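Local coordinates for protein VirX1 (Cyanophage Syn10, PDB 6QGM) that iodinates diverse substrates as a viral halogenase, probably flavin-dependent, of the tryptophan halogenase family, at residues G110-P122 with L471-L484. Sequence-based numbering, arbitrary orientation.
Sequences GINTWGKLANKYP and LRPQSYDKLSEVLL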
loop_
_atom_site.group_PDB
_atom_site.type_symbol
_atom_site.label_atom_id
_atom_site.label_comp_id
_atom_site.label_asym_id
_atom_site.label_seq_id
_atom_site.Cartn_x
_atom_site.Cartn_y
_atom_site.Cartn_z
ATOM N N GLY B 110 22.526 3.092 10.224
ATOM C CA GLY B 110 22.029 1.710 10.091
ATOM C C GLY B 110 22.661 1.002 8.898
ATOM O O GLY B 110 23.901 1.011 8.807
ATOM N N ILE B 111 21.845 0.433 8.001
ATOM C CA ILE B 111 22.246 -0.370 6.799
ATOM C C ILE B 111 23.145 0.431 5.840
ATOM O O ILE B 111 23.898 -0.205 5.051
ATOM C CB ILE B 111 21.000 -0.915 6.083
ATOM C CG1 ILE B 111 21.361 -1.875 4.944
ATOM C CG2 ILE B 111 20.111 0.210 5.590
ATOM C CD1 ILE B 111 20.204 -2.734 4.448
ATOM N N ASN B 112 23.058 1.769 5.877
ATOM C CA ASN B 112 23.800 2.705 4.988
ATOM C C ASN B 112 25.265 2.856 5.438
ATOM O O ASN B 112 26.026 3.562 4.732
ATOM C CB ASN B 112 23.114 4.072 4.897
ATOM C CG ASN B 112 21.674 3.976 4.409
ATOM O OD1 ASN B 112 21.313 3.047 3.690
ATOM N ND2 ASN B 112 20.822 4.903 4.798
ATOM N N THR B 113 25.650 2.243 6.564
ATOM C CA THR B 113 27.022 2.333 7.133
ATOM C C THR B 113 28.023 1.806 6.098
ATOM O O THR B 113 28.994 2.535 5.792
ATOM C CB THR B 113 27.133 1.606 8.486
ATOM O OG1 THR B 113 26.241 2.201 9.433
ATOM C CG2 THR B 113 28.529 1.621 9.079
ATOM N N TRP B 114 27.806 0.605 5.560
ATOM C CA TRP B 114 28.790 -0.009 4.628
ATOM C C TRP B 114 29.074 0.936 3.451
ATOM O O TRP B 114 30.257 1.119 3.108
ATOM C CB TRP B 114 28.363 -1.393 4.131
ATOM C CG TRP B 114 29.382 -1.890 3.159
ATOM C CD1 TRP B 114 30.599 -2.441 3.438
ATOM C CD2 TRP B 114 29.337 -1.714 1.739
ATOM N NE1 TRP B 114 31.284 -2.683 2.285
ATOM C CE2 TRP B 114 30.539 -2.239 1.224
ATOM C CE3 TRP B 114 28.394 -1.181 0.858
ATOM C CZ2 TRP B 114 30.803 -2.273 -0.145
ATOM C CZ3 TRP B 114 28.663 -1.191 -0.488
ATOM C CH2 TRP B 114 29.845 -1.745 -0.978
ATOM N N GLY B 115 28.022 1.486 2.845
ATOM C CA GLY B 115 28.110 2.435 1.720
ATOM C C GLY B 115 28.966 3.652 2.050
ATOM O O GLY B 115 29.768 4.036 1.185
ATOM N N LYS B 116 28.810 4.255 3.238
ATOM C CA LYS B 116 29.632 5.419 3.656
ATOM C C LYS B 116 31.102 4.989 3.758
ATOM O O LYS B 116 31.962 5.747 3.261
ATOM C CB LYS B 116 29.108 6.034 4.953
ATOM C CG LYS B 116 27.746 6.697 4.811
ATOM C CD LYS B 116 27.259 7.445 6.030
ATOM C CE LYS B 116 28.119 8.633 6.407
ATOM N NZ LYS B 116 27.332 9.676 7.110
ATOM N N LEU B 117 31.373 3.808 4.334
ATOM C CA LEU B 117 32.739 3.221 4.417
ATOM C C LEU B 117 33.329 3.098 3.003
ATOM O O LEU B 117 34.500 3.501 2.809
ATOM C CB LEU B 117 32.692 1.852 5.109
ATOM C CG LEU B 117 32.490 1.883 6.623
ATOM C CD1 LEU B 117 32.334 0.483 7.193
ATOM C CD2 LEU B 117 33.655 2.577 7.288
ATOM N N ALA B 118 32.542 2.558 2.066
ATOM C CA ALA B 118 32.917 2.355 0.646
ATOM C C ALA B 118 33.308 3.695 0.002
ATOM O O ALA B 118 34.295 3.704 -0.761
ATOM C CB ALA B 118 31.790 1.692 -0.099
ATOM N N ASN B 119 32.600 4.790 0.315
ATOM C CA ASN B 119 32.866 6.141 -0.255
ATOM C C ASN B 119 34.143 6.713 0.362
ATOM O O ASN B 119 34.989 7.223 -0.389
ATOM C CB ASN B 119 31.680 7.091 -0.064
ATOM C CG ASN B 119 30.594 6.905 -1.108
ATOM O OD1 ASN B 119 30.869 6.482 -2.236
ATOM N ND2 ASN B 119 29.355 7.225 -0.743
ATOM N N LYS B 120 34.272 6.622 1.688
ATOM C CA LYS B 120 35.388 7.216 2.462
ATOM C C LYS B 120 36.677 6.427 2.228
ATOM O O LYS B 120 37.724 7.063 2.110
ATOM C CB LYS B 120 35.033 7.224 3.943
ATOM C CG LYS B 120 33.884 8.144 4.327
ATOM C CD LYS B 120 33.705 8.187 5.844
ATOM C CE LYS B 120 33.212 9.529 6.327
ATOM N NZ LYS B 120 31.799 9.692 5.949
ATOM N N TYR B 121 36.606 5.095 2.178
ATOM C CA TYR B 121 37.791 4.195 2.177
ATOM C C TYR B 121 37.658 3.149 1.072
ATOM O O TYR B 121 37.593 1.956 1.343
ATOM C CB TYR B 121 37.943 3.566 3.564
ATOM C CG TYR B 121 37.803 4.537 4.710
ATOM C CD1 TYR B 121 38.720 5.556 4.913
ATOM C CD2 TYR B 121 36.750 4.431 5.601
ATOM C CE1 TYR B 121 38.597 6.442 5.971
ATOM C CE2 TYR B 121 36.606 5.310 6.664
ATOM C CZ TYR B 121 37.534 6.321 6.853
ATOM O OH TYR B 121 37.391 7.158 7.921
ATOM N N PRO B 122 37.666 3.577 -0.208
ATOM C CA PRO B 122 37.388 2.691 -1.342
ATOM C C PRO B 122 38.317 1.472 -1.406
ATOM O O PRO B 122 37.827 0.391 -1.654
ATOM C CB PRO B 122 37.651 3.552 -2.585
ATOM C CG PRO B 122 37.566 4.982 -2.090
ATOM C CD PRO B 122 38.014 4.941 -0.646
ATOM N N LEU B 471 26.887 -0.726 -6.524
ATOM C CA LEU B 471 25.997 0.400 -6.133
ATOM C C LEU B 471 26.064 0.618 -4.613
ATOM O O LEU B 471 26.341 -0.322 -3.891
ATOM C CB LEU B 471 24.572 0.094 -6.610
ATOM C CG LEU B 471 24.389 -0.059 -8.115
ATOM C CD1 LEU B 471 23.166 -0.898 -8.436
ATOM C CD2 LEU B 471 24.289 1.288 -8.782
ATOM N N ARG B 472 25.823 1.853 -4.186
ATOM C CA ARG B 472 25.836 2.345 -2.782
ATOM C C ARG B 472 24.596 3.192 -2.523
ATOM O O ARG B 472 24.117 3.861 -3.430
ATOM C CB ARG B 472 27.092 3.192 -2.575
ATOM C CG ARG B 472 28.379 2.382 -2.623
ATOM C CD ARG B 472 29.612 3.266 -2.613
ATOM N NE ARG B 472 29.539 4.318 -3.606
ATOM C CZ ARG B 472 29.579 4.125 -4.920
ATOM N NH1 ARG B 472 29.675 2.907 -5.418
ATOM N NH2 ARG B 472 29.506 5.153 -5.744
ATOM N N PRO B 473 24.034 3.207 -1.299
ATOM C CA PRO B 473 22.835 3.999 -1.010
ATOM C C PRO B 473 23.057 5.499 -1.244
ATOM O O PRO B 473 22.183 6.131 -1.822
ATOM C CB PRO B 473 22.484 3.713 0.462
ATOM C CG PRO B 473 23.723 3.048 1.043
ATOM C CD PRO B 473 24.509 2.464 -0.125
ATOM N N GLN B 474 24.208 6.014 -0.810
ATOM C CA GLN B 474 24.709 7.361 -1.180
ATOM C C GLN B 474 25.942 7.160 -2.049
ATOM O O GLN B 474 26.894 6.516 -1.581
ATOM C CB GLN B 474 25.016 8.184 0.066
ATOM C CG GLN B 474 23.762 8.551 0.864
ATOM C CD GLN B 474 23.945 8.407 2.364
ATOM O OE1 GLN B 474 25.006 8.741 2.904
ATOM N NE2 GLN B 474 22.934 7.839 3.019
ATOM N N SER B 475 25.897 7.643 -3.295
ATOM C CA SER B 475 26.885 7.317 -4.356
ATOM C C SER B 475 28.177 8.113 -4.135
ATOM O O SER B 475 29.209 7.670 -4.647
ATOM C CB SER B 475 26.310 7.527 -5.739
ATOM O OG SER B 475 25.776 8.827 -5.909
ATOM N N TYR B 476 28.118 9.231 -3.404
ATOM C CA TYR B 476 29.260 10.135 -3.118
ATOM C C TYR B 476 29.158 10.690 -1.688
ATOM O O TYR B 476 28.032 10.899 -1.162
ATOM C CB TYR B 476 29.331 11.261 -4.150
ATOM C CG TYR B 476 28.145 12.189 -4.253
ATOM C CD1 TYR B 476 26.925 11.754 -4.740
ATOM C CD2 TYR B 476 28.275 13.534 -3.946
ATOM C CE1 TYR B 476 25.849 12.611 -4.866
ATOM C CE2 TYR B 476 27.214 14.415 -4.077
ATOM C CZ TYR B 476 25.991 13.947 -4.523
ATOM O OH TYR B 476 24.942 14.810 -4.600
ATOM N N ASP B 477 30.326 10.944 -1.089
ATOM C CA ASP B 477 30.447 11.223 0.367
ATOM C C ASP B 477 29.913 12.628 0.692
ATOM O O ASP B 477 29.374 12.817 1.808
ATOM C CB ASP B 477 31.890 11.067 0.850
ATOM C CG ASP B 477 31.966 10.970 2.364
ATOM O OD1 ASP B 477 31.145 10.178 2.938
ATOM O OD2 ASP B 477 32.812 11.692 2.958
ATOM N N LYS B 478 30.071 13.574 -0.237
ATOM C CA LYS B 478 29.651 14.982 -0.056
ATOM C C LYS B 478 28.152 15.039 0.283
ATOM O O LYS B 478 27.714 15.996 0.969
ATOM C CB LYS B 478 30.006 15.784 -1.308
ATOM C CG LYS B 478 29.676 17.262 -1.230
ATOM C CD LYS B 478 30.287 17.952 -0.014
ATOM C CE LYS B 478 29.871 19.400 0.122
ATOM N NZ LYS B 478 31.019 20.320 0.371
ATOM N N LEU B 479 27.409 14.030 -0.175
ATOM C CA LEU B 479 25.942 13.884 0.018
ATOM C C LEU B 479 25.641 13.581 1.493
ATOM O O LEU B 479 24.751 14.226 2.072
ATOM C CB LEU B 479 25.458 12.748 -0.881
ATOM C CG LEU B 479 23.958 12.481 -0.881
ATOM C CD1 LEU B 479 23.168 13.773 -0.993
ATOM C CD2 LEU B 479 23.635 11.526 -2.018
ATOM N N SER B 480 26.365 12.600 2.046
ATOM C CA SER B 480 26.360 12.190 3.470
ATOM C C SER B 480 26.699 13.394 4.358
ATOM O O SER B 480 25.960 13.656 5.308
ATOM C CB SER B 480 27.337 11.058 3.679
ATOM O OG SER B 480 27.207 10.051 2.689
ATOM N N GLU B 481 27.803 14.078 4.055
ATOM C CA GLU B 481 28.324 15.283 4.754
ATOM C C GLU B 481 27.200 16.300 4.973
ATOM O O GLU B 481 27.069 16.842 6.079
ATOM C CB GLU B 481 29.424 15.914 3.898
ATOM C CG GLU B 481 30.818 15.649 4.404
ATOM C CD GLU B 481 31.899 16.131 3.453
ATOM O OE1 GLU B 481 32.141 17.371 3.398
ATOM O OE2 GLU B 481 32.483 15.258 2.758
ATOM N N VAL B 482 26.439 16.578 3.918
ATOM C CA VAL B 482 25.415 17.663 3.853
ATOM C C VAL B 482 24.220 17.292 4.742
ATOM O O VAL B 482 23.624 18.210 5.318
ATOM C CB VAL B 482 25.031 17.945 2.387
ATOM C CG1 VAL B 482 23.606 18.450 2.230
ATOM C CG2 VAL B 482 26.029 18.908 1.749
ATOM N N LEU B 483 23.903 16.008 4.886
ATOM C CA LEU B 483 22.783 15.522 5.744
ATOM C C LEU B 483 23.166 15.586 7.238
ATOM O O LEU B 483 22.256 15.793 8.056
ATOM C CB LEU B 483 22.377 14.117 5.282
ATOM C CG LEU B 483 21.825 14.052 3.859
ATOM C CD1 LEU B 483 21.898 12.628 3.304
ATOM C CD2 LEU B 483 20.406 14.612 3.788
ATOM N N LEU B 484 24.458 15.508 7.589
ATOM C CA LEU B 484 24.966 15.710 8.982
ATOM C C LEU B 484 24.879 17.182 9.386
ATOM O O LEU B 484 24.942 17.460 10.597
ATOM C CB LEU B 484 26.439 15.288 9.091
ATOM C CG LEU B 484 26.785 13.842 8.754
ATOM C CD1 LEU B 484 28.284 13.641 8.885
ATOM C CD2 LEU B 484 25.999 12.893 9.648
#
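The indole of W114 meets L471 O at its edge, near the ring plane, while A118 CB lies 4.0 Å above one face, offset toward the rim; R472 CG approaches obliquely. The R472 guanidinium, with several N-H groups to share out, takes S475 O at its edge, in plane, through a nearly straight NH2 bond (176°). Its NE also makes a weak bond to N119 OD1, the amide plane standing 78° from the guanidinium.

N119, with both a donor and an acceptor, suits the junction: ND2 gives a 2.7 Å bond to Q474 O from above the carbonyl plane. G115, with no side chain, lets P473 CD approach its CA to 4.0 Å. Farther along, K120 NZ reaches the syn side of D477 OD1 at 3.1 Å in a salt bridge, and the methylene carbon K116 CE packs on S480 CB; long lysine chains can pack this way while carrying their ammonium groups to D491, which pairs with both.

Y494 of helix 494-512 packs on K116. Helices 113-120 and 477-484 cross at -122°, their axes 10.1 Å apart; residues 471-476, which lead into helix 477-484, lie against helix 113-120. S475 OG hydrogen-bonds to Y371 O of the second subunit, so this loop is part of the subunit interface, and helix 129-134 packs against T113 and L117.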